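Local atomic coordinates of AP endonuclease, family protein 2 (Mycobacterium smegmatis, PDB entry 5TNV), a protein that binds magnesium in a xylose isomerase-like TIM barrel and, judging by its family, may act as an endonuclease. Residues 281-289 against 316-325. Numbering follows the deposited sequence.
Sequences YRQIIRLAL and YILQVLTSAL
Helices 281-289 and 316-325 run in broadly the same direction, their axes 10.0 Å apart at closest approach and crossing at -51°, with the CA atoms of Arg282 and Val320, and of Arg286 and Ala324, lying nearest each other. The pair is a worked example of an apolar seam bordered on one side by polar contacts. In the seam, Ile285 CG2 touches two side chains of the partner helix, Val320 CG1 at 3.8 Å and, at nearly the same distance, Leu321 CD2. One turn on, Leu289 applies its CD1 branch to Ala324 CB at 3.6 Å and also meets the CD2 methyls of Leu321 and Leu325.

Along the polar border, Arg282 bends at chi3 (-54°), bringing its guanidinium back over Val320 CG2. From there NH1 gives a nearly straight hydrogen bond, 2.9 Å long, to a lone pair of Gln319 OE1, within the planes of both the guanidinium and the carbonyl. A water bridges Arg282 NH2, Gln319 OE1 and the backbone O of Tyr316, while Asp305 of the second subunit takes a salt bridge from NH2 and a hydrogen bond with Tyr316 OH. Arg286, in the conformer described here, one of two, stays extended and lays one guanidinium face over Ala324 CA; in this conformer NH1 makes a weak bond with Ser323 OG (3.0 Å), which also bonds Glu63 of the second subunit, and a second water links NE to Val320 O.

The polar border thus belongs to the subunit interface as well. On the barrel side, Ile317 and Leu321 rest on strand 297-299, whereas Tyr281 packs against strand 251-261, its side chain about 10 Å from the bound magnesium.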
ATOM      1  N   TYR A 281      -5.899 -11.826   5.541  1.00  4.20           N
ATOM      2  CA  TYR A 281      -5.580 -12.283   6.889  1.00  4.13           C
ATOM      3  C   TYR A 281      -6.729 -12.086   7.868  1.00  4.15           C
ATOM      4  O   TYR A 281      -6.670 -12.687   8.977  1.00  4.39           O
ATOM      5  CB  TYR A 281      -4.290 -11.632   7.393  1.00  4.51           C
ATOM      6  CG  TYR A 281      -3.047 -12.369   6.902  1.00  3.93           C
ATOM      7  CD1 TYR A 281      -2.732 -13.627   7.420  1.00  4.24           C
ATOM      8  CD2 TYR A 281      -2.203 -11.844   5.954  1.00  3.89           C
ATOM      9  CE1 TYR A 281      -1.620 -14.310   7.016  1.00  4.37           C
ATOM     10  CE2 TYR A 281      -1.066 -12.526   5.527  1.00  4.04           C
ATOM     11  CZ  TYR A 281      -0.780 -13.756   6.064  1.00  3.83           C
ATOM     12  OH  TYR A 281       0.343 -14.480   5.688  1.00  4.30           O
ATOM     13  N   ARG A 282      -7.759 -11.294   7.549  1.00  4.31           N
ATOM     14  CA  ARG A 282      -8.948 -11.268   8.414  1.00  4.71           C
ATOM     15  C   ARG A 282      -9.599 -12.649   8.380  1.00  4.93           C
ATOM     16  O   ARG A 282      -9.892 -13.269   9.394  1.00  5.56           O
ATOM     17  CB  ARG A 282      -9.875 -10.133   7.986  1.00  4.54           C
ATOM     18  CG  ARG A 282     -11.080  -9.954   8.905  1.00  4.75           C
ATOM     19  CD  ARG A 282     -11.989  -8.782   8.435  1.00  4.79           C
ATOM     20  NE  ARG A 282     -11.197  -7.590   8.287  1.00  4.60           N
ATOM     21  CZ  ARG A 282     -10.742  -6.838   9.263  1.00  4.58           C
ATOM     22  NH1 ARG A 282     -11.220  -6.942  10.487  1.00  5.26           N
ATOM     23  NH2 ARG A 282      -9.826  -5.943   8.988  1.00  5.81           N
ATOM     24  N   GLN A 283      -9.843 -13.155   7.159  1.00  5.08           N
ATOM     25  CA  GLN A 283     -10.408 -14.484   6.993  1.00  5.39           C
ATOM     26  C   GLN A 283      -9.470 -15.541   7.555  1.00  4.90           C
ATOM     27  O   GLN A 283      -9.913 -16.491   8.217  1.00  5.58           O
ATOM     28  CB  GLN A 283     -10.697 -14.754   5.538  1.00  6.65           C
ATOM     29  CG  GLN A 283     -11.837 -14.004   4.929  1.00 13.05           C
ATOM     30  CD  GLN A 283     -11.974 -14.225   3.413  1.00 13.89           C
ATOM     31  OE1 GLN A 283     -11.103 -14.870   2.763  1.00 18.23           O
ATOM     32  NE2 GLN A 283     -13.022 -13.708   2.842  1.00 18.29           N
ATOM     33  N   ILE A 284      -8.176 -15.438   7.280  1.00  4.85           N
ATOM     34  CA  ILE A 284      -7.245 -16.514   7.660  1.00  4.82           C
ATOM     35  C   ILE A 284      -6.985 -16.529   9.174  1.00  4.63           C
ATOM     36  O   ILE A 284      -6.913 -17.630   9.746  1.00  5.17           O
ATOM     37  CB  ILE A 284      -5.972 -16.446   6.788  1.00  5.48           C
ATOM     38  CG1 ILE A 284      -6.296 -16.735   5.322  1.00  6.99           C
ATOM     39  CG2 ILE A 284      -4.878 -17.328   7.350  1.00  6.89           C
ATOM     40  CD1 ILE A 284      -6.930 -18.032   5.033  1.00 11.41           C
ATOM     41  N   ILE A 285      -6.849 -15.394   9.826  1.00  4.72           N
ATOM     42  CA  ILE A 285      -6.720 -15.414  11.287  1.00  4.32           C
ATOM     43  C   ILE A 285      -7.978 -15.986  11.899  1.00  4.78           C
ATOM     44  O   ILE A 285      -7.915 -16.792  12.827  1.00  5.57           O
ATOM     45  CB  ILE A 285      -6.372 -14.028  11.845  1.00  4.60           C
ATOM     46  CG1 ILE A 285      -4.959 -13.610  11.442  1.00  4.70           C
ATOM     47  CG2 ILE A 285      -6.547 -13.969  13.356  1.00  5.54           C
ATOM     48  CD1 ILE A 285      -4.687 -12.133  11.634  1.00  5.29           C
ATOM     49  N   ARG A 286      -9.180 -15.599  11.402  1.00  5.42           N
ATOM     50  CA  ARG A 286     -10.387 -16.171  11.973  0.50  6.26           C
ATOM     51  C   ARG A 286     -10.446 -17.665  11.748  1.00  6.23           C
ATOM     52  O   ARG A 286     -10.874 -18.412  12.656  1.00  7.43           O
ATOM     53  CB  ARG A 286     -11.637 -15.496  11.390  0.50  6.06           C
ATOM     54  CG  ARG A 286     -11.986 -14.192  12.099  0.50  4.40           C
ATOM     55  CD  ARG A 286     -13.036 -13.422  11.324  0.50  5.31           C
ATOM     56  NE  ARG A 286     -13.601 -12.404  12.203  0.50  5.94           N
ATOM     57  CZ  ARG A 286     -14.639 -12.488  13.004  0.50  4.97           C
ATOM     58  NH1 ARG A 286     -14.966 -11.424  13.740  0.50  6.21           N
ATOM     59  NH2 ARG A 286     -15.379 -13.560  13.120  0.50  7.52           N
ATOM     60  N   LEU A 287     -10.030 -18.161  10.588  1.00  6.01           N
ATOM     61  CA  LEU A 287      -9.959 -19.572  10.306  1.00  6.52           C
ATOM     62  C   LEU A 287      -9.031 -20.262  11.300  1.00  6.16           C
ATOM     63  O   LEU A 287      -9.350 -21.321  11.848  1.00  7.71           O
ATOM     64  CB  LEU A 287      -9.473 -19.826   8.867  1.00  7.01           C
ATOM     65  CG  LEU A 287      -9.320 -21.296   8.491  1.00  9.09           C
ATOM     66  CD1 LEU A 287     -10.654 -22.017   8.568  1.00 12.64           C
ATOM     67  CD2 LEU A 287      -8.657 -21.374   7.108  1.00 10.74           C
ATOM     68  N   ALA A 288      -7.850 -19.675  11.517  1.00  5.88           N
ATOM     69  CA  ALA A 288      -6.915 -20.246  12.473  1.00  5.93           C
ATOM     70  C   ALA A 288      -7.577 -20.445  13.826  1.00  5.78           C
ATOM     71  O   ALA A 288      -7.480 -21.489  14.438  1.00  6.52           O
ATOM     72  CB  ALA A 288      -5.676 -19.339  12.572  1.00  5.66           C
ATOM     73  N   LEU A 289      -8.260 -19.396  14.305  1.00  6.02           N
ATOM     74  CA  LEU A 289      -8.922 -19.481  15.582  1.00  7.06           C
ATOM     75  C   LEU A 289      -9.934 -20.608  15.581  1.00  8.09           C
ATOM     76  O   LEU A 289     -10.032 -21.362  16.559  1.00  9.66           O
ATOM     77  CB  LEU A 289      -9.570 -18.161  15.962  1.00  8.13           C
ATOM     78  CG  LEU A 289      -8.715 -17.006  16.176  1.00 10.82           C
ATOM     79  CD1 LEU A 289      -9.510 -15.764  16.477  1.00 15.22           C
ATOM     80  CD2 LEU A 289      -7.839 -17.290  17.341  1.00 12.91           C
ATOM     81  N   TYR A 316      -3.108  -4.236  13.350  1.00  3.94           N
ATOM     82  CA  TYR A 316      -4.063  -4.953  12.517  1.00  4.43           C
ATOM     83  C   TYR A 316      -4.505  -6.250  13.165  1.00  4.07           C
ATOM     84  O   TYR A 316      -5.704  -6.531  13.260  1.00  4.51           O
ATOM     85  CB  TYR A 316      -3.408  -5.183  11.152  1.00  4.82           C
ATOM     86  CG  TYR A 316      -4.237  -6.062  10.240  1.00  4.19           C
ATOM     87  CD1 TYR A 316      -5.206  -5.476   9.438  1.00  6.26           C
ATOM     88  CD2 TYR A 316      -4.083  -7.428  10.151  1.00  4.87           C
ATOM     89  CE1 TYR A 316      -6.001  -6.212   8.597  1.00  5.93           C
ATOM     90  CE2 TYR A 316      -4.845  -8.168   9.282  1.00  5.15           C
ATOM     91  CZ  TYR A 316      -5.811  -7.558   8.499  1.00  4.44           C
ATOM     92  OH  TYR A 316      -6.557  -8.321   7.630  1.00  5.67           O
ATOM     93  N   ILE A 317      -3.542  -7.067  13.574  1.00  3.95           N
ATOM     94  CA  ILE A 317      -3.846  -8.351  14.204  1.00  4.32           C
ATOM     95  C   ILE A 317      -4.679  -8.122  15.461  1.00  4.05           C
ATOM     96  O   ILE A 317      -5.650  -8.842  15.717  1.00  4.59           O
ATOM     97  CB  ILE A 317      -2.557  -9.151  14.499  1.00  4.30           C
ATOM     98  CG1 ILE A 317      -1.818  -9.522  13.217  1.00  3.94           C
ATOM     99  CG2 ILE A 317      -2.842 -10.372  15.354  1.00  5.15           C
ATOM    100  CD1 ILE A 317      -0.405  -9.973  13.430  1.00  5.32           C
ATOM    101  N   LEU A 318      -4.313  -7.134  16.274  1.00  4.60           N
ATOM    102  CA  LEU A 318      -5.049  -6.873  17.499  0.50  4.99           C
ATOM    103  C   LEU A 318      -6.509  -6.550  17.165  1.00  4.95           C
ATOM    104  O   LEU A 318      -7.392  -7.037  17.883  1.00  5.68           O
ATOM    105  CB  LEU A 318      -4.317  -5.773  18.261  0.50  5.09           C
ATOM    106  CG  LEU A 318      -5.009  -5.266  19.526  0.50  5.00           C
ATOM    107  CD1 LEU A 318      -5.104  -6.384  20.547  0.50  5.87           C
ATOM    108  CD2 LEU A 318      -4.289  -4.027  20.039  0.50  6.50           C
ATOM    109  N   GLN A 319      -6.806  -5.784  16.138  1.00  4.83           N
ATOM    110  CA  GLN A 319      -8.212  -5.496  15.806  1.00  4.98           C
ATOM    111  C   GLN A 319      -8.893  -6.775  15.367  1.00  4.69           C
ATOM    112  O   GLN A 319     -10.083  -6.988  15.725  1.00  5.21           O
ATOM    113  CB  GLN A 319      -8.300  -4.376  14.773  1.00  5.86           C
ATOM    114  CG  GLN A 319      -9.731  -3.899  14.540  1.00  6.20           C
ATOM    115  CD  GLN A 319     -10.627  -4.742  13.635  1.00  5.71           C
ATOM    116  OE1 GLN A 319     -10.163  -5.405  12.698  1.00  5.81           O
ATOM    117  NE2 GLN A 319     -11.906  -4.760  13.930  1.00  6.21           N
ATOM    118  N   VAL A 320      -8.303  -7.570  14.509  1.00  4.52           N
ATOM    119  CA  VAL A 320      -8.922  -8.784  14.014  1.00  4.93           C
ATOM    120  C   VAL A 320      -9.254  -9.702  15.206  1.00  4.84           C
ATOM    121  O   VAL A 320     -10.362 -10.240  15.295  1.00  5.14           O
ATOM    122  CB  VAL A 320      -8.027  -9.490  12.970  1.00  4.92           C
ATOM    123  CG1 VAL A 320      -8.563 -10.876  12.615  1.00  5.85           C
ATOM    124  CG2 VAL A 320      -7.901  -8.652  11.695  1.00  5.25           C
ATOM    125  N   LEU A 321      -8.290  -9.884  16.089  1.00  4.91           N
ATOM    126  CA  LEU A 321      -8.471 -10.740  17.272  1.00  5.32           C
ATOM    127  C   LEU A 321      -9.545 -10.190  18.177  1.00  5.59           C
ATOM    128  O   LEU A 321     -10.367 -10.942  18.716  1.00  6.39           O
ATOM    129  CB  LEU A 321      -7.172 -10.882  18.079  1.00  5.58           C
ATOM    130  CG  LEU A 321      -6.032 -11.651  17.430  1.00  5.31           C
ATOM    131  CD1 LEU A 321      -4.803 -11.607  18.317  1.00  6.66           C
ATOM    132  CD2 LEU A 321      -6.398 -13.116  17.110  1.00  6.61           C
ATOM    133  N   THR A 322      -9.548  -8.874  18.369  1.00  5.63           N
ATOM    134  CA  THR A 322     -10.533  -8.263  19.287  1.00  6.22           C
ATOM    135  C   THR A 322     -11.939  -8.587  18.790  1.00  5.92           C
ATOM    136  O   THR A 322     -12.808  -9.026  19.557  1.00  7.26           O
ATOM    137  CB  THR A 322     -10.327  -6.770  19.405  1.00  6.59           C
ATOM    138  OG1 THR A 322      -9.047  -6.514  20.012  1.00  7.61           O
ATOM    139  CG2 THR A 322     -11.407  -6.068  20.229  1.00  7.83           C
ATOM    140  N   SER A 323     -12.184  -8.376  17.508  1.00  5.38           N
ATOM    141  CA  SER A 323     -13.484  -8.685  16.931  1.00  5.66           C
ATOM    142  C   SER A 323     -13.828 -10.187  17.031  1.00  6.04           C
ATOM    143  O   SER A 323     -14.931 -10.561  17.387  1.00  7.86           O
ATOM    144  CB  SER A 323     -13.538  -8.212  15.486  1.00  5.57           C
ATOM    145  OG  SER A 323     -14.756  -8.627  14.889  1.00  6.62           O
ATOM    146  N   ALA A 324     -12.869 -11.055  16.710  1.00  5.74           N
ATOM    147  CA  ALA A 324     -13.116 -12.489  16.639  1.00  6.73           C
ATOM    148  C   ALA A 324     -13.338 -13.096  18.010  1.00  7.58           C
ATOM    149  O   ALA A 324     -14.031 -14.116  18.117  1.00 11.53           O
ATOM    150  CB  ALA A 324     -11.940 -13.202  15.988  1.00  7.73           C
ATOM    151  N   LEU A 325     -12.773 -12.493  19.061  1.00  7.71           N
ATOM    152  CA  LEU A 325     -12.838 -13.039  20.401  1.00  9.43           C
ATOM    153  C   LEU A 325     -13.849 -12.365  21.289  1.00 10.56           C
ATOM    154  O   LEU A 325     -14.073 -12.812  22.399  1.00 14.20           O
ATOM    155  CB  LEU A 325     -11.415 -12.961  21.061  1.00  8.55           C
ATOM    156  CG  LEU A 325     -10.323 -13.808  20.388  1.00 10.20           C
ATOM    157  CD1 LEU A 325      -8.980 -13.502  21.065  1.00 13.20           C
ATOM    158  CD2 LEU A 325     -10.665 -15.293  20.441  1.00 15.74           C
TER
HETATM  159  O   HOH W   1      -7.903  -5.040  11.312  1.00 11.28           O
HETATM  160  O   HOH W   2     -12.122 -10.365  12.969  1.00  7.73           O